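Local coordinates for putative exported protein (Burkholderia pseudomallei, PDB 4JGB) that is probably an NAD(P)-binding protein of the Rossmann type, possibly an oxidoreductase acting on CH-NH donors, though its substrate is not established, at residues 145-157 / 201-213. Numbering follows the deposited sequence.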
# COMPACT_ATOMS: atom_id res chain seq x y z
N THR A 145 -13.83 6.89 -6.09
CA THR A 145 -15.05 6.60 -6.86
C THR A 145 -15.49 5.14 -6.68
O THR A 145 -16.51 4.69 -7.23
CB THR A 145 -14.87 6.90 -8.36
OG1 THR A 145 -13.98 5.93 -8.93
CG2 THR A 145 -14.28 8.32 -8.56
N VAL A 146 -14.72 4.37 -5.93
CA VAL A 146 -15.00 2.96 -5.85
C VAL A 146 -15.68 2.75 -4.51
O VAL A 146 -15.06 2.92 -3.45
CB VAL A 146 -13.71 2.15 -6.02
CG1 VAL A 146 -13.93 0.67 -5.73
CG2 VAL A 146 -13.10 2.38 -7.42
N GLN A 147 -16.95 2.36 -4.57
CA GLN A 147 -17.78 2.22 -3.37
C GLN A 147 -17.97 0.76 -2.99
O GLN A 147 -18.36 0.45 -1.87
CB GLN A 147 -19.17 2.83 -3.61
CG GLN A 147 -19.16 4.32 -3.95
CD GLN A 147 -19.22 5.21 -2.72
OE1 GLN A 147 -18.27 5.28 -1.93
NE2 GLN A 147 -20.35 5.90 -2.55
N ASP A 148 -17.73 -0.12 -3.95
CA ASP A 148 -18.16 -1.49 -3.82
C ASP A 148 -17.05 -2.45 -3.35
O ASP A 148 -17.29 -3.65 -3.19
CB ASP A 148 -18.74 -1.94 -5.16
CG ASP A 148 -17.70 -1.93 -6.27
OD1 ASP A 148 -17.22 -0.84 -6.67
OD2 ASP A 148 -17.32 -3.00 -6.71
N LEU A 149 -15.82 -1.96 -3.19
CA LEU A 149 -14.74 -2.77 -2.62
C LEU A 149 -14.31 -2.16 -1.28
O LEU A 149 -14.45 -0.95 -1.09
CB LEU A 149 -13.52 -2.78 -3.57
CG LEU A 149 -13.57 -3.32 -5.01
CD1 LEU A 149 -12.20 -3.17 -5.66
CD2 LEU A 149 -13.98 -4.77 -5.00
N ASP A 150 -13.75 -3.00 -0.39
CA ASP A 150 -13.09 -2.53 0.86
C ASP A 150 -11.61 -2.21 0.63
O ASP A 150 -10.72 -2.98 0.99
CB ASP A 150 -13.21 -3.55 1.98
CG ASP A 150 -14.64 -3.83 2.37
OD1 ASP A 150 -15.52 -2.97 2.12
OD2 ASP A 150 -14.89 -4.93 2.92
N TRP A 151 -11.37 -1.06 0.03
CA TRP A 151 -10.03 -0.66 -0.27
C TRP A 151 -9.50 0.25 0.81
O TRP A 151 -10.26 0.89 1.55
CB TRP A 151 -9.96 -0.04 -1.69
CG TRP A 151 -10.80 1.20 -1.87
CD1 TRP A 151 -12.06 1.30 -2.45
CD2 TRP A 151 -10.45 2.53 -1.47
NE1 TRP A 151 -12.49 2.60 -2.45
CE2 TRP A 151 -11.53 3.38 -1.85
CE3 TRP A 151 -9.33 3.09 -0.84
CZ2 TRP A 151 -11.52 4.77 -1.59
CZ3 TRP A 151 -9.32 4.49 -0.59
CH2 TRP A 151 -10.42 5.30 -0.95
N THR A 152 -8.17 0.28 0.91
CA THR A 152 -7.45 1.18 1.81
C THR A 152 -6.23 1.71 1.06
O THR A 152 -5.48 0.94 0.44
CB THR A 152 -7.00 0.45 3.10
OG1 THR A 152 -8.14 0.24 3.92
CG2 THR A 152 -6.00 1.33 3.91
N PHE A 153 -6.03 3.02 1.09
CA PHE A 153 -4.91 3.62 0.40
C PHE A 153 -3.95 4.00 1.53
O PHE A 153 -4.19 4.99 2.23
CB PHE A 153 -5.42 4.83 -0.36
CG PHE A 153 -4.37 5.62 -1.10
CD1 PHE A 153 -3.92 5.22 -2.36
CD2 PHE A 153 -3.89 6.82 -0.56
CE1 PHE A 153 -2.98 5.99 -3.04
CE2 PHE A 153 -2.94 7.58 -1.24
CZ PHE A 153 -2.49 7.17 -2.48
N PHE A 154 -2.93 3.18 1.74
CA PHE A 154 -2.12 3.23 2.95
C PHE A 154 -0.78 3.92 2.69
O PHE A 154 0.17 3.25 2.34
CB PHE A 154 -1.87 1.81 3.54
CG PHE A 154 -1.64 1.81 5.06
CD1 PHE A 154 -0.62 2.57 5.64
CD2 PHE A 154 -2.48 1.07 5.90
CE1 PHE A 154 -0.45 2.62 7.00
CE2 PHE A 154 -2.30 1.09 7.27
CZ PHE A 154 -1.28 1.86 7.83
N SER A 155 -0.69 5.25 2.86
CA SER A 155 0.55 6.00 2.58
C SER A 155 1.60 5.86 3.66
O SER A 155 1.27 5.94 4.85
CB SER A 155 0.29 7.51 2.38
OG SER A 155 -0.63 7.70 1.31
N PRO A 156 2.86 5.65 3.26
CA PRO A 156 3.99 5.68 4.18
C PRO A 156 4.16 7.10 4.66
O PRO A 156 3.64 8.04 4.03
CB PRO A 156 5.23 5.36 3.29
CG PRO A 156 4.69 4.88 1.98
CD PRO A 156 3.29 5.44 1.86
N ALA A 157 4.89 7.24 5.76
CA ALA A 157 5.34 8.53 6.22
C ALA A 157 6.30 9.16 5.18
O ALA A 157 6.78 8.47 4.29
CB ALA A 157 6.04 8.36 7.56
N GLN A 201 -7.77 -5.60 10.54
CA GLN A 201 -8.71 -4.81 11.37
C GLN A 201 -9.73 -3.97 10.62
O GLN A 201 -10.79 -3.65 11.15
CB GLN A 201 -7.93 -3.85 12.30
CG GLN A 201 -6.98 -4.60 13.21
CD GLN A 201 -5.92 -3.73 13.82
OE1 GLN A 201 -5.77 -2.56 13.48
NE2 GLN A 201 -5.18 -4.30 14.78
N GLY A 202 -9.40 -3.58 9.40
CA GLY A 202 -10.29 -2.72 8.64
C GLY A 202 -10.71 -1.44 9.37
O GLY A 202 -11.91 -1.12 9.46
N ARG A 203 -9.73 -0.70 9.89
CA ARG A 203 -10.03 0.57 10.55
C ARG A 203 -10.25 1.70 9.53
O ARG A 203 -10.89 2.71 9.85
CB ARG A 203 -8.96 0.95 11.57
CG ARG A 203 -9.04 0.22 12.92
CD ARG A 203 -7.79 0.48 13.75
NE ARG A 203 -7.78 1.86 14.20
CZ ARG A 203 -6.71 2.66 14.22
NH1 ARG A 203 -5.49 2.22 13.85
NH2 ARG A 203 -6.88 3.91 14.64
N PHE A 204 -9.80 1.49 8.29
CA PHE A 204 -9.71 2.57 7.29
C PHE A 204 -10.28 2.11 5.96
O PHE A 204 -9.61 2.19 4.94
CB PHE A 204 -8.22 2.99 7.13
CG PHE A 204 -7.59 3.51 8.40
CD1 PHE A 204 -7.95 4.76 8.91
CD2 PHE A 204 -6.64 2.77 9.08
CE1 PHE A 204 -7.39 5.25 10.09
CE2 PHE A 204 -6.09 3.25 10.27
CZ PHE A 204 -6.45 4.50 10.77
N ILE A 205 -11.51 1.57 6.00
CA ILE A 205 -12.20 1.04 4.82
C ILE A 205 -12.65 2.21 3.96
O ILE A 205 -13.29 3.15 4.44
CB ILE A 205 -13.43 0.17 5.21
CG1 ILE A 205 -12.98 -1.03 6.08
CG2 ILE A 205 -14.23 -0.30 3.98
CD1 ILE A 205 -12.05 -2.00 5.39
N ARG A 206 -12.27 2.15 2.69
CA ARG A 206 -12.48 3.22 1.72
C ARG A 206 -11.93 4.57 2.19
O ARG A 206 -12.50 5.60 1.89
CB ARG A 206 -13.96 3.29 1.29
CG ARG A 206 -14.33 2.14 0.36
CD ARG A 206 -15.80 2.23 -0.07
NE ARG A 206 -16.69 1.97 1.07
CZ ARG A 206 -16.95 0.76 1.55
NH1 ARG A 206 -16.37 -0.33 1.03
NH2 ARG A 206 -17.77 0.63 2.60
N GLN A 207 -10.81 4.54 2.90
CA GLN A 207 -10.18 5.75 3.41
C GLN A 207 -8.70 5.66 3.11
O GLN A 207 -8.15 4.56 2.91
CB GLN A 207 -10.39 5.89 4.94
CG GLN A 207 -11.85 6.08 5.37
CD GLN A 207 -12.05 6.21 6.88
OE1 GLN A 207 -11.22 5.79 7.66
NE2 GLN A 207 -13.19 6.80 7.29
N ALA A 208 -8.06 6.83 3.05
CA ALA A 208 -6.60 6.91 3.16
C ALA A 208 -6.25 6.55 4.60
O ALA A 208 -7.09 6.69 5.52
CB ALA A 208 -6.12 8.32 2.83
N ALA A 209 -5.02 6.09 4.78
CA ALA A 209 -4.50 5.65 6.07
C ALA A 209 -3.02 5.92 6.03
O ALA A 209 -2.42 5.84 4.97
CB ALA A 209 -4.72 4.14 6.22
N THR A 210 -2.43 6.14 7.19
CA THR A 210 -0.98 6.37 7.29
C THR A 210 -0.51 6.03 8.71
O THR A 210 -1.33 5.98 9.64
CB THR A 210 -0.64 7.84 7.00
OG1 THR A 210 0.74 7.95 6.65
CG2 THR A 210 -0.96 8.75 8.22
N ALA A 211 0.80 5.83 8.86
CA ALA A 211 1.43 5.52 10.15
C ALA A 211 2.72 6.33 10.27
O ALA A 211 3.38 6.65 9.27
CB ALA A 211 1.73 4.03 10.27
N ALA A 212 3.07 6.72 11.49
CA ALA A 212 4.33 7.45 11.71
C ALA A 212 4.54 7.50 13.19
O ALA A 212 3.56 7.33 13.90
CB ALA A 212 4.24 8.88 11.14
N TYR A 213 5.78 7.73 13.66
CA TYR A 213 5.98 7.85 15.11
C TYR A 213 5.32 9.13 15.63
O TYR A 213 5.35 10.16 14.94
CB TYR A 213 7.47 7.77 15.51
CG TYR A 213 8.04 6.49 15.00
CD1 TYR A 213 7.58 5.26 15.49
CD2 TYR A 213 8.99 6.48 13.99
CE1 TYR A 213 8.05 4.06 14.99
CE2 TYR A 213 9.49 5.30 13.49
CZ TYR A 213 9.02 4.10 13.98
OH TYR A 213 9.52 2.96 13.46
OXT TYR A 213 4.75 9.14 16.73
O HOH W 1 2.83 5.17 7.21
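R206 NH1 donates twice to the chain entering strand 150-155: to L149 O at 2.9 Å, lying in the guanidinium plane, and to D150 OD1 at 3.0 Å, a salt bridge with the two flat groups turned 43° apart; D150 OD2 has its own salt bridge, with K100. The arginine gets there by bending at chi3 (-69°), after its CA has settled over the six-membered ring of W151, 3.7 Å from the centroid, in a CH-pi contact. NE1 of the indole is satisfied by V146 O, which lies in the ring plane at 2.8 Å.

The amide of R206 goes to W151 O, and from there on the strands pair in parallel. F153 then uses both its polar backbone atoms, N giving to Q207 O and O receiving A209 N (2.9 Å), while S155 N gives to A209 O. Two threonine hydroxyls add to the backbone bonds. T152 OG1, also hydrogen-bonded to R101 NH1, donates to F204 O at 2.6 Å from above the carbonyl plane, and T210 OG1 reaches S155 O at 2.7 Å, again from above the plane. That carbonyl also accepts from a water, which in turn receives A211 N and so bridges the splaying strands. A209 CB sits over one face of the F154 ring.

This is the inner pairing near one end of a Rossmann-like sheet: strand 101-105 flanks 150-155, antiparallel 170-172 flanks 207-212, helix 83-97 packs on L149, and helix 188-201 packs on F154 and A211.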